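Local structure of uncharacterized protein AF0587 (Archaeoglobus fulgidus DSM 4304, 2Q07) at residues L52-V60 against L156-V166; F17-Y25 against F99-K110. The protein is of unknown function but, as a PUA-domain relative of type 1 archaeosine synthases, may bind RNA and act in archaeosine-tRNA biosynthesis. One frame throughout, in Å; residues are numbered along the deposited sequence.

Contact 1 (L52-V60 against L156-V166)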
loop_
_atom_site.group_PDB
_atom_site.type_symbol
_atom_site.label_atom_id
_atom_site.label_comp_id
_atom_site.label_asym_id
_atom_site.label_seq_id
_atom_site.Cartn_x
_atom_site.Cartn_y
_atom_site.Cartn_z
ATOM N N LEU A 52 -8.177 15.964 -11.996
ATOM C CA LEU A 52 -7.524 15.266 -13.097
ATOM C C LEU A 52 -8.310 14.036 -13.542
ATOM O O LEU A 52 -8.644 13.890 -14.714
ATOM C CB LEU A 52 -6.121 14.833 -12.676
ATOM C CG LEU A 52 -4.970 15.648 -13.247
ATOM C CD1 LEU A 52 -3.647 15.172 -12.646
ATOM C CD2 LEU A 52 -4.969 15.503 -14.763
ATOM N N ARG A 53 -8.600 13.150 -12.597
ATOM C CA ARG A 53 -9.340 11.932 -12.904
ATOM C C ARG A 53 -10.762 12.231 -13.344
ATOM O O ARG A 53 -11.472 11.357 -13.849
ATOM C CB ARG A 53 -9.331 11.004 -11.691
ATOM C CG ARG A 53 -7.956 10.416 -11.448
ATOM C CD ARG A 53 -7.875 9.610 -10.172
ATOM N NE ARG A 53 -7.045 8.429 -10.380
ATOM C CZ ARG A 53 -7.513 7.262 -10.813
ATOM N NH1 ARG A 53 -8.803 7.125 -11.069
ATOM N NH2 ARG A 53 -6.693 6.242 -11.010
ATOM N N SER A 54 -11.171 13.475 -13.153
ATOM C CA SER A 54 -12.504 13.906 -13.544
ATOM C C SER A 54 -12.521 14.276 -15.033
ATOM O O SER A 54 -13.517 14.059 -15.737
ATOM C CB SER A 54 -12.922 15.112 -12.704
ATOM O OG SER A 54 -14.166 15.612 -13.142
ATOM N N LYS A 55 -11.407 14.819 -15.507
ATOM C CA LYS A 55 -11.282 15.234 -16.892
ATOM C C LYS A 55 -10.710 14.169 -17.824
ATOM O O LYS A 55 -10.771 14.312 -19.050
ATOM C CB LYS A 55 -10.439 16.509 -16.973
ATOM C CG LYS A 55 -11.204 17.784 -16.620
ATOM C CD LYS A 55 -11.819 17.725 -15.225
ATOM C CE LYS A 55 -12.611 18.988 -14.914
ATOM N NZ LYS A 55 -11.764 20.215 -15.017
ATOM N N VAL A 56 -10.168 13.098 -17.254
ATOM C CA VAL A 56 -9.599 12.022 -18.055
ATOM C C VAL A 56 -9.706 10.665 -17.353
ATOM O O VAL A 56 -9.334 10.524 -16.184
ATOM C CB VAL A 56 -8.114 12.322 -18.395
ATOM C CG1 VAL A 56 -7.306 12.457 -17.126
ATOM C CG2 VAL A 56 -7.550 11.240 -19.275
ATOM N N LYS A 57 -10.226 9.669 -18.065
ATOM C CA LYS A 57 -10.361 8.337 -17.483
ATOM C C LYS A 57 -8.973 7.723 -17.377
ATOM O O LYS A 57 -8.286 7.512 -18.380
ATOM C CB LYS A 57 -11.264 7.455 -18.343
ATOM C CG LYS A 57 -11.712 6.191 -17.638
ATOM C CD LYS A 57 -12.796 5.454 -18.411
ATOM C CE LYS A 57 -13.314 4.266 -17.602
ATOM N NZ LYS A 57 -14.520 3.645 -18.224
ATOM N N VAL A 58 -8.562 7.442 -16.148
ATOM C CA VAL A 58 -7.245 6.882 -15.889
ATOM C C VAL A 58 -7.282 5.357 -15.776
ATOM O O VAL A 58 -7.771 4.817 -14.789
ATOM C CB VAL A 58 -6.664 7.497 -14.594
ATOM C CG1 VAL A 58 -5.312 6.900 -14.284
ATOM C CG2 VAL A 58 -6.569 9.019 -14.747
ATOM N N ASN A 59 -6.762 4.677 -16.795
ATOM C CA ASN A 59 -6.725 3.216 -16.812
ATOM C C ASN A 59 -5.315 2.652 -16.884
ATOM O O ASN A 59 -5.095 1.565 -17.420
ATOM C CB ASN A 59 -7.542 2.649 -17.975
ATOM C CG ASN A 59 -9.029 2.717 -17.726
ATOM O OD1 ASN A 59 -9.484 2.575 -16.594
ATOM N ND2 ASN A 59 -9.799 2.919 -18.786
ATOM N N VAL A 60 -4.362 3.407 -16.359
ATOM C CA VAL A 60 -2.984 2.955 -16.316
ATOM C C VAL A 60 -2.538 3.101 -14.870
ATOM O O VAL A 60 -3.213 3.756 -14.078
ATOM C CB VAL A 60 -2.083 3.793 -17.229
ATOM C CG1 VAL A 60 -2.561 3.668 -18.683
ATOM C CG2 VAL A 60 -2.086 5.246 -16.771
ATOM N N LEU A 156 -2.231 14.758 -22.120
ATOM C CA LEU A 156 -2.335 13.560 -21.303
ATOM C C LEU A 156 -3.267 12.545 -21.961
ATOM O O LEU A 156 -2.916 11.381 -22.094
ATOM C CB LEU A 156 -2.837 13.907 -19.896
ATOM C CG LEU A 156 -2.902 12.705 -18.942
ATOM C CD1 LEU A 156 -1.539 12.007 -18.904
ATOM C CD2 LEU A 156 -3.301 13.172 -17.553
ATOM N N LYS A 157 -4.454 12.985 -22.371
ATOM C CA LYS A 157 -5.398 12.079 -23.019
ATOM C C LYS A 157 -4.770 11.403 -24.235
ATOM O O LYS A 157 -4.990 10.220 -24.500
ATOM C CB LYS A 157 -6.643 12.835 -23.481
ATOM C CG LYS A 157 -7.539 13.313 -22.364
ATOM C CD LYS A 157 -8.730 14.059 -22.937
ATOM C CE LYS A 157 -9.648 14.569 -21.844
ATOM N NZ LYS A 157 -10.737 15.388 -22.427
ATOM N N GLN A 158 -3.970 12.158 -24.973
ATOM C CA GLN A 158 -3.359 11.607 -26.167
ATOM C C GLN A 158 -2.277 10.578 -25.900
ATOM O O GLN A 158 -1.833 9.904 -26.823
ATOM C CB GLN A 158 -2.865 12.747 -27.064
ATOM C CG GLN A 158 -4.024 13.334 -27.863
ATOM C CD GLN A 158 -3.687 14.606 -28.616
ATOM O OE1 GLN A 158 -2.590 14.752 -29.168
ATOM N NE2 GLN A 158 -4.648 15.533 -28.659
ATOM N N GLU A 159 -1.875 10.443 -24.637
ATOM C CA GLU A 159 -0.850 9.475 -24.239
ATOM C C GLU A 159 -1.404 8.264 -23.484
ATOM O O GLU A 159 -0.814 7.195 -23.540
ATOM C CB GLU A 159 0.206 10.122 -23.330
ATOM C CG GLU A 159 1.111 11.162 -23.974
ATOM C CD GLU A 159 1.846 10.641 -25.189
ATOM O OE1 GLU A 159 2.187 9.439 -25.229
ATOM O OE2 GLU A 159 2.096 11.445 -26.107
ATOM N N ILE A 160 -2.520 8.425 -22.775
ATOM C CA ILE A 160 -3.065 7.322 -21.981
ATOM C C ILE A 160 -4.499 6.896 -22.291
ATOM O O ILE A 160 -5.070 6.074 -21.567
ATOM C CB ILE A 160 -2.991 7.636 -20.456
ATOM C CG1 ILE A 160 -3.947 8.780 -20.105
ATOM C CG2 ILE A 160 -1.565 8.004 -20.059
ATOM C CD1 ILE A 160 -4.097 9.027 -18.606
ATOM N N GLU A 161 -5.082 7.449 -23.351
ATOM C CA GLU A 161 -6.454 7.112 -23.737
ATOM C C GLU A 161 -6.609 5.588 -23.770
ATOM O O GLU A 161 -5.820 4.903 -24.411
ATOM C CB GLU A 161 -6.763 7.692 -25.122
ATOM C CG GLU A 161 -8.226 8.050 -25.344
ATOM C CD GLU A 161 -8.636 9.309 -24.597
ATOM O OE1 GLU A 161 -8.372 9.384 -23.375
ATOM O OE2 GLU A 161 -9.222 10.222 -25.230
ATOM N N SER A 162 -7.619 5.060 -23.083
ATOM C CA SER A 162 -7.832 3.610 -23.051
ATOM C C SER A 162 -9.291 3.204 -23.234
ATOM O O SER A 162 -10.207 3.940 -22.869
ATOM C CB SER A 162 -7.305 3.028 -21.741
ATOM O OG SER A 162 -8.015 3.565 -20.642
ATOM N N LYS A 163 -9.486 2.004 -23.772
ATOM C CA LYS A 163 -10.810 1.459 -24.071
ATOM C C LYS A 163 -11.836 1.285 -22.939
ATOM O O LYS A 163 -12.879 1.941 -22.951
ATOM C CB LYS A 163 -10.655 0.125 -24.821
ATOM C CG LYS A 163 -9.886 0.222 -26.148
ATOM C CD LYS A 163 -8.407 0.554 -25.929
ATOM C CE LYS A 163 -7.645 0.715 -27.242
ATOM N NZ LYS A 163 -8.099 1.889 -28.043
ATOM N N GLY A 164 -11.560 0.414 -21.972
ATOM C CA GLY A 164 -12.529 0.183 -20.907
ATOM C C GLY A 164 -12.291 0.835 -19.556
ATOM O O GLY A 164 -12.093 2.044 -19.469
ATOM N N LYS A 165 -12.331 0.032 -18.496
ATOM C CA LYS A 165 -12.114 0.541 -17.147
ATOM C C LYS A 165 -11.353 -0.443 -16.256
ATOM O O LYS A 165 -11.177 -1.616 -16.601
ATOM C CB LYS A 165 -13.449 0.895 -16.492
ATOM C CG LYS A 165 -14.448 -0.236 -16.498
ATOM C CD LYS A 165 -15.662 0.094 -15.656
ATOM C CE LYS A 165 -16.741 -0.955 -15.848
ATOM N NZ LYS A 165 -17.228 -0.960 -17.262
ATOM N N VAL A 166 -10.910 0.049 -15.103
ATOM C CA VAL A 166 -10.158 -0.758 -14.146
ATOM C C VAL A 166 -10.719 -0.542 -12.742
ATOM O O VAL A 166 -11.200 0.540 -12.420
ATOM C CB VAL A 166 -8.662 -0.350 -14.132
ATOM C CG1 VAL A 166 -7.899 -1.184 -13.114
ATOM C CG2 VAL A 166 -8.058 -0.516 -15.513
HETATM O O HOH W 1 -6.373 5.587 -19.219
HETATM O O HOH W 2 -11.483 3.026 -14.922
#

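Contact 2 (F17-Y25 against F99-K110)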
loop_
_atom_site.group_PDB
_atom_site.type_symbol
_atom_site.label_atom_id
_atom_site.label_comp_id
_atom_site.label_asym_id
_atom_site.label_seq_id
_atom_site.Cartn_x
_atom_site.Cartn_y
_atom_site.Cartn_z
ATOM N N PHE A 17 9.391 0.447 4.121
ATOM C CA PHE A 17 8.260 0.697 3.241
ATOM C C PHE A 17 8.681 0.512 1.785
ATOM O O PHE A 17 8.030 -0.201 1.022
ATOM C CB PHE A 17 7.744 2.122 3.441
ATOM C CG PHE A 17 6.706 2.533 2.435
ATOM C CD1 PHE A 17 5.427 1.973 2.464
ATOM C CD2 PHE A 17 7.019 3.440 1.427
ATOM C CE1 PHE A 17 4.481 2.307 1.500
ATOM C CE2 PHE A 17 6.077 3.784 0.453
ATOM C CZ PHE A 17 4.807 3.216 0.489
ATOM N N PHE A 18 9.774 1.174 1.413
ATOM C CA PHE A 18 10.299 1.112 0.056
ATOM C C PHE A 18 10.579 -0.301 -0.420
ATOM O O PHE A 18 10.148 -0.702 -1.503
ATOM C CB PHE A 18 11.589 1.926 -0.043
ATOM C CG PHE A 18 11.368 3.371 -0.371
ATOM C CD1 PHE A 18 12.104 4.359 0.268
ATOM C CD2 PHE A 18 10.434 3.747 -1.339
ATOM C CE1 PHE A 18 11.922 5.702 -0.045
ATOM C CE2 PHE A 18 10.245 5.088 -1.659
ATOM C CZ PHE A 18 10.992 6.068 -1.008
ATOM N N GLU A 19 11.296 -1.055 0.399
ATOM C CA GLU A 19 11.662 -2.413 0.043
ATOM C C GLU A 19 10.494 -3.382 -0.011
ATOM O O GLU A 19 10.417 -4.214 -0.915
ATOM C CB GLU A 19 12.743 -2.921 1.003
ATOM C CG GLU A 19 14.110 -2.275 0.738
ATOM C CD GLU A 19 15.222 -2.816 1.621
ATOM O OE1 GLU A 19 16.403 -2.670 1.235
ATOM O OE2 GLU A 19 14.924 -3.374 2.700
ATOM N N ARG A 20 9.580 -3.268 0.945
ATOM C CA ARG A 20 8.430 -4.157 0.989
ATOM C C ARG A 20 7.436 -3.834 -0.118
ATOM O O ARG A 20 6.867 -4.739 -0.733
ATOM C CB ARG A 20 7.752 -4.072 2.356
ATOM C CG ARG A 20 6.535 -4.957 2.511
ATOM C CD ARG A 20 6.857 -6.403 2.217
ATOM N NE ARG A 20 5.706 -7.257 2.466
ATOM C CZ ARG A 20 5.716 -8.579 2.336
ATOM N NH1 ARG A 20 6.822 -9.205 1.954
ATOM N NH2 ARG A 20 4.620 -9.279 2.597
ATOM N N ALA A 21 7.223 -2.547 -0.371
ATOM C CA ALA A 21 6.290 -2.153 -1.418
ATOM C C ALA A 21 6.838 -2.599 -2.767
ATOM O O ALA A 21 6.095 -3.049 -3.630
ATOM C CB ALA A 21 6.070 -0.633 -1.396
ATOM N N LEU A 22 8.152 -2.501 -2.931
ATOM C CA LEU A 22 8.787 -2.892 -4.179
ATOM C C LEU A 22 8.626 -4.379 -4.471
ATOM O O LEU A 22 8.453 -4.767 -5.617
ATOM C CB LEU A 22 10.276 -2.526 -4.159
ATOM C CG LEU A 22 11.066 -2.729 -5.457
ATOM C CD1 LEU A 22 10.583 -1.774 -6.540
ATOM C CD2 LEU A 22 12.543 -2.494 -5.172
ATOM N N GLU A 23 8.683 -5.228 -3.452
ATOM C CA GLU A 23 8.533 -6.651 -3.736
ATOM C C GLU A 23 7.073 -7.074 -3.894
ATOM O O GLU A 23 6.790 -8.120 -4.472
ATOM C CB GLU A 23 9.248 -7.513 -2.676
ATOM C CG GLU A 23 8.744 -7.413 -1.258
ATOM C CD GLU A 23 9.516 -8.334 -0.306
ATOM O OE1 GLU A 23 9.506 -9.567 -0.521
ATOM O OE2 GLU A 23 10.136 -7.828 0.656
ATOM N N CYS A 24 6.149 -6.243 -3.419
ATOM C CA CYS A 24 4.723 -6.556 -3.518
ATOM C C CYS A 24 4.027 -5.845 -4.681
ATOM O O CYS A 24 2.865 -6.124 -4.979
ATOM C CB CYS A 24 4.013 -6.192 -2.207
ATOM S SG CYS A 24 4.690 -7.024 -0.738
ATOM N N TYR A 25 4.749 -4.943 -5.337
ATOM C CA TYR A 25 4.214 -4.148 -6.442
ATOM C C TYR A 25 3.868 -4.948 -7.694
ATOM O O TYR A 25 4.745 -5.524 -8.326
ATOM C CB TYR A 25 5.224 -3.052 -6.793
ATOM C CG TYR A 25 4.732 -2.010 -7.767
ATOM C CD1 TYR A 25 3.414 -1.545 -7.723
ATOM C CD2 TYR A 25 5.596 -1.455 -8.708
ATOM C CE1 TYR A 25 2.971 -0.550 -8.598
ATOM C CE2 TYR A 25 5.168 -0.465 -9.583
ATOM C CZ TYR A 25 3.857 -0.015 -9.526
ATOM O OH TYR A 25 3.435 0.965 -10.392
ATOM N N PHE A 99 18.075 10.946 -4.466
ATOM C CA PHE A 99 17.429 9.928 -3.646
ATOM C C PHE A 99 16.057 9.527 -4.182
ATOM O O PHE A 99 15.748 8.340 -4.266
ATOM C CB PHE A 99 17.269 10.417 -2.202
ATOM C CG PHE A 99 16.683 9.384 -1.275
ATOM C CD1 PHE A 99 17.475 8.357 -0.759
ATOM C CD2 PHE A 99 15.340 9.430 -0.920
ATOM C CE1 PHE A 99 16.935 7.394 0.101
ATOM C CE2 PHE A 99 14.793 8.473 -0.064
ATOM C CZ PHE A 99 15.593 7.451 0.449
ATOM N N VAL A 100 15.227 10.506 -4.534
ATOM C CA VAL A 100 13.897 10.185 -5.047
ATOM C C VAL A 100 13.968 9.477 -6.409
ATOM O O VAL A 100 13.195 8.559 -6.678
ATOM C CB VAL A 100 13.002 11.442 -5.171
ATOM C CG1 VAL A 100 11.636 11.045 -5.689
ATOM C CG2 VAL A 100 12.849 12.114 -3.818
ATOM N N ALA A 101 14.896 9.900 -7.260
ATOM C CA ALA A 101 15.069 9.281 -8.572
ATOM C C ALA A 101 15.448 7.805 -8.408
ATOM O O ALA A 101 14.952 6.945 -9.126
ATOM C CB ALA A 101 16.161 10.016 -9.354
ATOM N N GLY A 102 16.340 7.528 -7.460
ATOM C CA GLY A 102 16.779 6.165 -7.212
ATOM C C GLY A 102 15.615 5.224 -6.951
ATOM O O GLY A 102 15.524 4.162 -7.573
ATOM N N TRP A 103 14.722 5.614 -6.042
ATOM C CA TRP A 103 13.564 4.786 -5.729
ATOM C C TRP A 103 12.521 4.752 -6.835
ATOM O O TRP A 103 11.970 3.688 -7.142
ATOM C CB TRP A 103 12.933 5.231 -4.406
ATOM C CG TRP A 103 13.727 4.718 -3.236
ATOM C CD1 TRP A 103 14.487 5.450 -2.370
ATOM C CD2 TRP A 103 13.921 3.344 -2.879
ATOM N NE1 TRP A 103 15.153 4.610 -1.500
ATOM C CE2 TRP A 103 14.821 3.315 -1.790
ATOM C CE3 TRP A 103 13.423 2.131 -3.378
ATOM C CZ2 TRP A 103 15.236 2.115 -1.187
ATOM C CZ3 TRP A 103 13.835 0.939 -2.781
ATOM C CH2 TRP A 103 14.736 0.944 -1.694
ATOM N N LEU A 104 12.261 5.903 -7.455
ATOM C CA LEU A 104 11.285 5.956 -8.536
ATOM C C LEU A 104 11.686 4.988 -9.648
ATOM O O LEU A 104 10.833 4.272 -10.200
ATOM C CB LEU A 104 11.173 7.375 -9.108
ATOM C CG LEU A 104 10.304 7.493 -10.373
ATOM C CD1 LEU A 104 8.856 7.091 -10.066
ATOM C CD2 LEU A 104 10.348 8.926 -10.908
ATOM N N LYS A 105 12.980 4.973 -9.973
ATOM C CA LYS A 105 13.506 4.089 -11.006
ATOM C C LYS A 105 13.216 2.630 -10.677
ATOM O O LYS A 105 12.869 1.846 -11.558
ATOM C CB LYS A 105 15.021 4.253 -11.179
ATOM C CG LYS A 105 15.558 3.337 -12.284
ATOM C CD LYS A 105 16.968 3.670 -12.741
ATOM C CE LYS A 105 18.020 3.102 -11.817
ATOM N NZ LYS A 105 19.371 3.197 -12.441
ATOM N N ARG A 106 13.382 2.271 -9.405
ATOM C CA ARG A 106 13.134 0.905 -8.956
ATOM C C ARG A 106 11.713 0.453 -9.216
ATOM O O ARG A 106 11.492 -0.659 -9.678
ATOM C CB ARG A 106 13.450 0.782 -7.469
ATOM C CG ARG A 106 14.879 1.149 -7.174
ATOM C CD ARG A 106 15.356 0.552 -5.881
ATOM N NE ARG A 106 16.733 0.945 -5.613
ATOM C CZ ARG A 106 17.484 0.411 -4.661
ATOM N NH1 ARG A 106 16.987 -0.547 -3.885
ATOM N NH2 ARG A 106 18.726 0.839 -4.481
ATOM N N PHE A 107 10.744 1.316 -8.925
ATOM C CA PHE A 107 9.343 0.977 -9.157
ATOM C C PHE A 107 9.022 0.880 -10.650
ATOM O O PHE A 107 8.263 0.017 -11.076
ATOM C CB PHE A 107 8.427 2.008 -8.497
ATOM C CG PHE A 107 8.269 1.815 -7.012
ATOM C CD1 PHE A 107 8.771 2.752 -6.117
ATOM C CD2 PHE A 107 7.595 0.708 -6.512
ATOM C CE1 PHE A 107 8.601 2.593 -4.747
ATOM C CE2 PHE A 107 7.418 0.537 -5.136
ATOM C CZ PHE A 107 7.920 1.479 -4.254
ATOM N N ILE A 108 9.602 1.773 -11.442
ATOM C CA ILE A 108 9.379 1.766 -12.880
ATOM C C ILE A 108 9.952 0.477 -13.482
ATOM O O ILE A 108 9.304 -0.182 -14.293
ATOM C CB ILE A 108 10.065 2.970 -13.551
ATOM C CG1 ILE A 108 9.289 4.248 -13.240
ATOM C CG2 ILE A 108 10.181 2.745 -15.074
ATOM C CD1 ILE A 108 9.979 5.500 -13.795
ATOM N N GLU A 109 11.166 0.120 -13.080
ATOM C CA GLU A 109 11.796 -1.086 -13.607
ATOM C C GLU A 109 11.152 -2.373 -13.070
ATOM O O GLU A 109 11.019 -3.356 -13.792
ATOM C CB GLU A 109 13.308 -1.030 -13.342
ATOM C CG GLU A 109 13.976 0.054 -14.210
ATOM C CD GLU A 109 15.501 0.046 -14.193
ATOM O OE1 GLU A 109 16.089 0.277 -15.275
ATOM O OE2 GLU A 109 16.113 -0.178 -13.118
ATOM N N LYS A 110 10.728 -2.357 -11.811
ATOM C CA LYS A 110 10.064 -3.520 -11.229
ATOM C C LYS A 110 8.721 -3.713 -11.933
ATOM O O LYS A 110 8.295 -4.836 -12.192
ATOM C CB LYS A 110 9.819 -3.315 -9.725
ATOM C CG LYS A 110 8.867 -4.351 -9.107
ATOM C CD LYS A 110 9.466 -5.753 -9.145
ATOM C CE LYS A 110 8.426 -6.836 -8.821
ATOM N NZ LYS A 110 7.869 -6.747 -7.437
HETATM O O HOH W 3 8.879 -8.963 -5.970
#

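Contact 1 (L52-V60 against L156-V166)
Val56 and Lys157 meet through aliphatic carbon. Val56 CG2 lies 3.7 Å from Lys157 CG, and the two side chains run past each other in opposite directions. With chi1 at 60°, Val56 turns its two methyls to different partners. CG1 meets Leu156 CD2, while CG2 also reaches Ile160 CD1. Leu52 adds a methyl contact, its CD2 4.0 Å from Leu156 CD2, the two side chains crossing at about a right angle. Further along, Val60 CG2 meets Ile160 CG2 at 4.3 Å.

These apolar contacts lie where helix 47-55 ends and runs on toward strand 61-65, against the end of helix 150-160, in the alpha/beta domain assigned to DUF5591. Helix 47-55 is the link of a beta-alpha-beta crossover between the parallel strands 31-36 and 61-65. Leu52, Leu156, Val60 and Ile160 continue inward to Leu35, Leu33 and Val117 of the sheet.

Beyond the helix ends the chemistry becomes polar. The amide of Asn59 faces the 162-166 loop. Its ND2 donates to Gly164 O at 2.5 Å, a short distance, so the exact geometry is doubtful. As modelled, the donor lies above the carbonyl plane. Lys57 stretches its extended chain to the same carbonyl and gives a weak bond from NZ at 3.2 Å. Asn59 ND2 also points to Ser162 OG, but the place of that hydroxyl is less sure.

Two waters complete the polar side. Water 1 donates to Ile160 O at 2.7 Å and to Lys57 O, and accepts from Asn59 N. It thus ties the end of helix 150-160 to the backbone leading into strand 61-65. Water 2 bridges the amide to the loop backbone, donating to Asn59 OD1 at 2.6 Å and accepting from Val166 N.

Contact 2 (F17-Y25 against F99-K110)
Phe18 lies flat against the indole of Trp103. Its ring stacks face to face on the five-membered ring, with the centroids 3.7 Å apart and the planes only 6° from parallel. Phe18 CB continues the overlap as a CH-pi contact, 3.5 Å from the centroid of the Trp103 six-membered ring and almost straight above it. The opposite face of the indole carries Arg106, with NE offset toward the rim. Phe99 CE2 comes to Phe18 CE1 at 4.0 Å.

Phe107 is turned differently. Its edge points at the face of Tyr25 in a T-shaped pair, with the planes at 85° and the centroids 5.5 Å apart. Other parts of its rim meet Phe18 CD2 and the backbone carbonyl carbon of Ala21. Phe107 and Tyr25 also pack on Ile63 and Pro72 of the neighbouring sheet.

Leu22 is a knob in a hole formed by Trp103, Arg106, Phe107 and Lys110. Its CG is anti to the backbone N, chi1 -173°, which carries the methyls across to the other helix. CD1 lies 3.6 Å from Lys110 CB and also meets Arg106 O and Phe107 CD2. The segments 17-24 and 99-110 run nearly parallel, with their axes 10.0 Å apart at closest approach. Their helices pack side by side against one face of the DUF5591 sheet.

Lys110 folds back at chi2 and chi4 to bring NZ to the end of helix 16-24. NZ donates to Leu22 O at 2.8 Å, in the carbonyl plane, and weakly to Tyr25 O. Water 3 accepts from NZ at 2.8 Å and donates to Glu23 O. The rings and Leu22 thus make up the middle, with charged Glu19, Arg106 and Lys110 at the margins. The Lys110 ammonium would probably offset the negative end of the helix 16-24 dipole.

Contact 1 and contact 2 belong to the same alpha/beta domain and lie on opposite faces of its sheet. Their centres are 24 Å apart and they do not touch. They hold different helices, but both reach the shared sheet: contact 1 through strands 31-36 and 115-118, contact 2 through strands 61-65 and 70-72. Each is partly buried. Contact 1 has a small aliphatic core and a hydrated polar margin, where helix ends pass into loops. Contact 2 joins two helices along their length and relies on stacked and T-shaped rings. Its lysine lies at a helix C-terminus, whereas that of contact 1 lies at a loop carbonyl.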